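Local coordinates for possible substrate binding protein of ABC transporter system (PDB 3N0X) that probably binds branched-chain amino acids or related ligands as the substrate-binding component of an ABC import system, at residues A[202-207]-A[227-233]. Sequence-based numbering, arbitrary orientation. Where two conformers were deposited one is given.
Sequences KKIIWV and YGIELST
Lys203 NZ grips the turn before the neighbouring strand: it donates to Tyr227 O at 3.0 Å, in the carbonyl plane and on a lone pair, and more weakly to Gly228 O. Bends at chi2 and chi3 (105° and 74°) steer the lysine chain alongside the turn, bringing NZ to these carbonyls. A water bonded to NZ probably also reaches Gly228 O. With an alanine here in place of Lys203, Tyr227 O would probably lose its ammonium partner and the turn would be less firmly tied to strand 202-207. Next door Lys202 crosses Glu230; in one conformer of Glu230 its OE2 lies 3.6 Å from Lys202 NZ, a long salt bridge, with a water bonded to both, and a glycerol, probably from the crystallisation liquor, bonds to OE1. Beyond the turn the backbones run parallel: Lys203 O accepts from Glu230 N, Glu230 O from Ile205 N, Ile205 O from Ser232 N, and Ser232 O from Val207 N. At the far end Thr233 OG1 donates to Val207 O at 2.7 Å, from above the carbonyl plane. On one face Ile205 CG1 touches Ile229 CG2 at 3.8 Å and its CB meets Leu231 CD2, with helices 186-196 and 215-221 packed over them. On the other, Ser232 CB presses on Ile204 CG2 at a tight 3.5 Å, while Ser232 OG, bonded to Glu251 O, lies at the edge of the Trp206 ring. Strand 229-233 thus closes one side of a four-stranded parallel sheet, reached from 202-207 through helix 215-221: a beta-alpha-beta crossover characteristic of the alpha/beta lobes of periplasmic binding proteins.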
ATOM      1  N   LYS A 202     -27.887   8.533   0.348  1.00 19.26           N
ATOM      2  CA  LYS A 202     -27.156   7.366  -0.105  1.00 18.67           C
ATOM      3  C   LYS A 202     -26.683   6.569   1.092  1.00 17.40           C
ATOM      4  O   LYS A 202     -26.267   7.147   2.098  1.00 17.85           O
ATOM      5  CB  LYS A 202     -25.945   7.808  -0.931  1.00 18.17           C
ATOM      6  CG  LYS A 202     -25.131   6.675  -1.545  1.00 22.35           C
ATOM      7  CD  LYS A 202     -23.953   7.150  -2.466  1.00 26.22           C
ATOM      8  CE  LYS A 202     -24.480   7.688  -3.768  1.00 31.40           C
ATOM      9  NZ  LYS A 202     -23.355   7.845  -4.752  1.00 32.70           N
ATOM     10  N   LYS A 203     -26.749   5.256   0.974  1.00 15.98           N
ATOM     11  CA  LYS A 203     -26.374   4.339   2.054  1.00 15.27           C
ATOM     12  C   LYS A 203     -25.332   3.369   1.537  1.00 15.10           C
ATOM     13  O   LYS A 203     -25.520   2.776   0.472  1.00 14.86           O
ATOM     14  CB  LYS A 203     -27.594   3.595   2.535  1.00 15.60           C
ATOM     15  CG  LYS A 203     -28.658   4.489   3.191  1.00 16.26           C
ATOM     16  CD  LYS A 203     -29.819   4.713   2.312  1.00 23.21           C
ATOM     17  CE  LYS A 203     -30.696   3.503   2.228  1.00 22.15           C
ATOM     18  NZ  LYS A 203     -31.773   3.654   1.176  1.00 23.27           N
ATOM     19  N   ILE A 204     -24.250   3.216   2.289  1.00 14.18           N
ATOM     20  CA  ILE A 204     -23.097   2.414   1.878  1.00 13.23           C
ATOM     21  C   ILE A 204     -22.623   1.536   3.034  1.00 13.21           C
ATOM     22  O   ILE A 204     -22.511   2.027   4.166  1.00 13.68           O
ATOM     23  CB  ILE A 204     -21.917   3.291   1.441  1.00 11.63           C
ATOM     24  CG1 ILE A 204     -22.335   4.321   0.366  1.00 14.35           C
ATOM     25  CG2 ILE A 204     -20.745   2.406   0.906  1.00 14.44           C
ATOM     26  CD1 ILE A 204     -21.208   5.334  -0.012  1.00 15.12           C
ATOM     27  N   ILE A 205     -22.378   0.265   2.760  1.00 12.56           N
ATOM     28  CA  ILE A 205     -21.670  -0.633   3.688  1.00 11.20           C
ATOM     29  C   ILE A 205     -20.239  -0.628   3.180  1.00 11.94           C
ATOM     30  O   ILE A 205     -19.989  -1.055   2.035  1.00 13.21           O
ATOM     31  CB  ILE A 205     -22.237  -2.081   3.700  1.00 12.26           C
ATOM     32  CG1 ILE A 205     -23.685  -2.068   4.228  1.00 12.70           C
ATOM     33  CG2 ILE A 205     -21.313  -2.994   4.500  1.00 10.37           C
ATOM     34  CD1 ILE A 205     -24.417  -3.376   3.987  1.00 12.81           C
ATOM     35  N   TRP A 206     -19.295  -0.200   4.019  1.00 11.11           N
ATOM     36  CA  TRP A 206     -17.869  -0.229   3.681  1.00 10.79           C
ATOM     37  C   TRP A 206     -17.238  -1.405   4.422  1.00 12.00           C
ATOM     38  O   TRP A 206     -17.377  -1.534   5.643  1.00 12.63           O
ATOM     39  CB  TRP A 206     -17.161   1.101   4.012  1.00 10.98           C
ATOM     40  CG  TRP A 206     -15.750   1.088   3.582  1.00 10.64           C
ATOM     41  CD1 TRP A 206     -15.309   1.244   2.311  1.00 13.06           C
ATOM     42  CD2 TRP A 206     -14.575   0.911   4.389  1.00 12.84           C
ATOM     43  NE1 TRP A 206     -13.934   1.166   2.258  1.00 13.25           N
ATOM     44  CE2 TRP A 206     -13.446   0.974   3.516  1.00 12.58           C
ATOM     45  CE3 TRP A 206     -14.353   0.716   5.753  1.00 15.90           C
ATOM     46  CZ2 TRP A 206     -12.132   0.843   3.975  1.00 14.50           C
ATOM     47  CZ3 TRP A 206     -13.024   0.586   6.204  1.00 17.86           C
ATOM     48  CH2 TRP A 206     -11.941   0.660   5.310  1.00 13.92           C
ATOM     49  N   VAL A 207     -16.555  -2.262   3.669  1.00 12.03           N
ATOM     50  CA  VAL A 207     -15.946  -3.461   4.210  1.00 13.00           C
ATOM     51  C   VAL A 207     -14.418  -3.319   4.231  1.00 12.69           C
ATOM     52  O   VAL A 207     -13.788  -2.820   3.261  1.00 13.47           O
ATOM     53  CB  VAL A 207     -16.344  -4.663   3.371  1.00 12.91           C
ATOM     54  CG1 VAL A 207     -15.754  -5.978   3.958  1.00 12.64           C
ATOM     55  CG2 VAL A 207     -17.883  -4.794   3.297  1.00 13.96           C
ATOM     56  N   TYR A 227     -32.689  -2.564  -0.633  1.00 20.42           N
ATOM     57  CA  TYR A 227     -32.814  -1.571   0.435  1.00 20.16           C
ATOM     58  C   TYR A 227     -32.203  -0.223   0.065  1.00 19.83           C
ATOM     59  O   TYR A 227     -32.102   0.660   0.914  1.00 20.09           O
ATOM     60  CB  TYR A 227     -32.076  -2.047   1.660  1.00 20.88           C
ATOM     61  CG  TYR A 227     -32.659  -3.268   2.289  1.00 23.08           C
ATOM     62  CD1 TYR A 227     -33.895  -3.218   2.884  1.00 28.06           C
ATOM     63  CD2 TYR A 227     -31.957  -4.446   2.327  1.00 21.93           C
ATOM     64  CE1 TYR A 227     -34.437  -4.324   3.499  1.00 29.67           C
ATOM     65  CE2 TYR A 227     -32.481  -5.548   2.966  1.00 29.96           C
ATOM     66  CZ  TYR A 227     -33.729  -5.466   3.538  1.00 27.66           C
ATOM     67  OH  TYR A 227     -34.261  -6.571   4.156  1.00 35.85           O
ATOM     68  N   GLY A 228     -31.784  -0.074  -1.185  1.00 17.48           N
ATOM     69  CA  GLY A 228     -31.072   1.090  -1.642  1.00 18.07           C
ATOM     70  C   GLY A 228     -29.709   1.237  -0.986  1.00 17.73           C
ATOM     71  O   GLY A 228     -29.248   2.353  -0.745  1.00 19.14           O
ATOM     72  N   ILE A 229     -29.046   0.115  -0.727  1.00 15.98           N
ATOM     73  CA  ILE A 229     -27.706   0.113  -0.138  1.00 14.25           C
ATOM     74  C   ILE A 229     -26.670  -0.318  -1.161  1.00 15.34           C
ATOM     75  O   ILE A 229     -26.904  -1.294  -1.907  1.00 17.59           O
ATOM     76  CB  ILE A 229     -27.667  -0.828   1.090  1.00 13.67           C
ATOM     77  CG1 ILE A 229     -28.636  -0.367   2.156  1.00 14.48           C
ATOM     78  CG2 ILE A 229     -26.245  -0.951   1.672  1.00 15.07           C
ATOM     79  CD1 ILE A 229     -28.927  -1.418   3.269  1.00 17.11           C
ATOM     80  N   GLU A 230     -25.536   0.384  -1.180  1.00 16.37           N
ATOM     81  CA  GLU A 230     -24.376   0.096  -2.025  0.50 16.92           C
ATOM     82  C   GLU A 230     -23.310  -0.541  -1.171  1.00 15.53           C
ATOM     83  O   GLU A 230     -23.212  -0.223   0.015  1.00 16.64           O
ATOM     84  CB  GLU A 230     -23.732   1.406  -2.531  0.50 17.78           C
ATOM     85  CG  GLU A 230     -24.414   2.106  -3.656  0.50 28.23           C
ATOM     86  CD  GLU A 230     -23.524   3.194  -4.233  0.50 31.17           C
ATOM     87  OE1 GLU A 230     -22.381   2.869  -4.660  0.50 22.69           O
ATOM     88  OE2 GLU A 230     -23.961   4.370  -4.235  0.50 37.85           O
ATOM     89  N   LEU A 231     -22.499  -1.414  -1.752  1.00 15.27           N
ATOM     90  CA  LEU A 231     -21.329  -1.955  -1.073  1.00 14.29           C
ATOM     91  C   LEU A 231     -20.101  -1.216  -1.545  1.00 13.57           C
ATOM     92  O   LEU A 231     -20.071  -0.704  -2.661  1.00 14.70           O
ATOM     93  CB  LEU A 231     -21.134  -3.429  -1.405  1.00 14.70           C
ATOM     94  CG  LEU A 231     -22.259  -4.410  -1.068  1.00 15.23           C
ATOM     95  CD1 LEU A 231     -21.822  -5.870  -1.417  1.00 20.71           C
ATOM     96  CD2 LEU A 231     -22.748  -4.278   0.399  1.00 18.58           C
ATOM     97  N   SER A 232     -19.112  -1.106  -0.672  1.00 12.30           N
ATOM     98  CA  SER A 232     -17.846  -0.445  -0.957  1.00 11.81           C
ATOM     99  C   SER A 232     -16.722  -1.167  -0.244  1.00 13.41           C
ATOM    100  O   SER A 232     -16.892  -1.698   0.848  1.00 12.16           O
ATOM    101  CB  SER A 232     -17.897   1.040  -0.546  1.00 11.93           C
ATOM    102  OG  SER A 232     -16.677   1.772  -0.751  1.00 13.83           O
ATOM    103  N   THR A 233     -15.549  -1.200  -0.873  1.00 13.15           N
ATOM    104  CA  THR A 233     -14.359  -1.704  -0.226  1.00 13.02           C
ATOM    105  C   THR A 233     -13.139  -1.102  -0.946  1.00 11.52           C
ATOM    106  O   THR A 233     -13.260  -0.493  -2.046  1.00 12.74           O
ATOM    107  CB  THR A 233     -14.332  -3.242  -0.204  1.00 14.44           C
ATOM    108  OG1 THR A 233     -13.342  -3.707   0.710  1.00 14.91           O
ATOM    109  CG2 THR A 233     -14.073  -3.804  -1.621  1.00 14.21           C
TER
HETATM  110  O   HOH W   1     -21.639   5.623  -5.069  1.00 32.33           O
HETATM  111  O   HOH W   2     -27.902   4.341  -1.581  1.00 25.19           O
HETATM  112  O   HOH W   3     -30.704   5.017  -1.334  1.00 34.17           O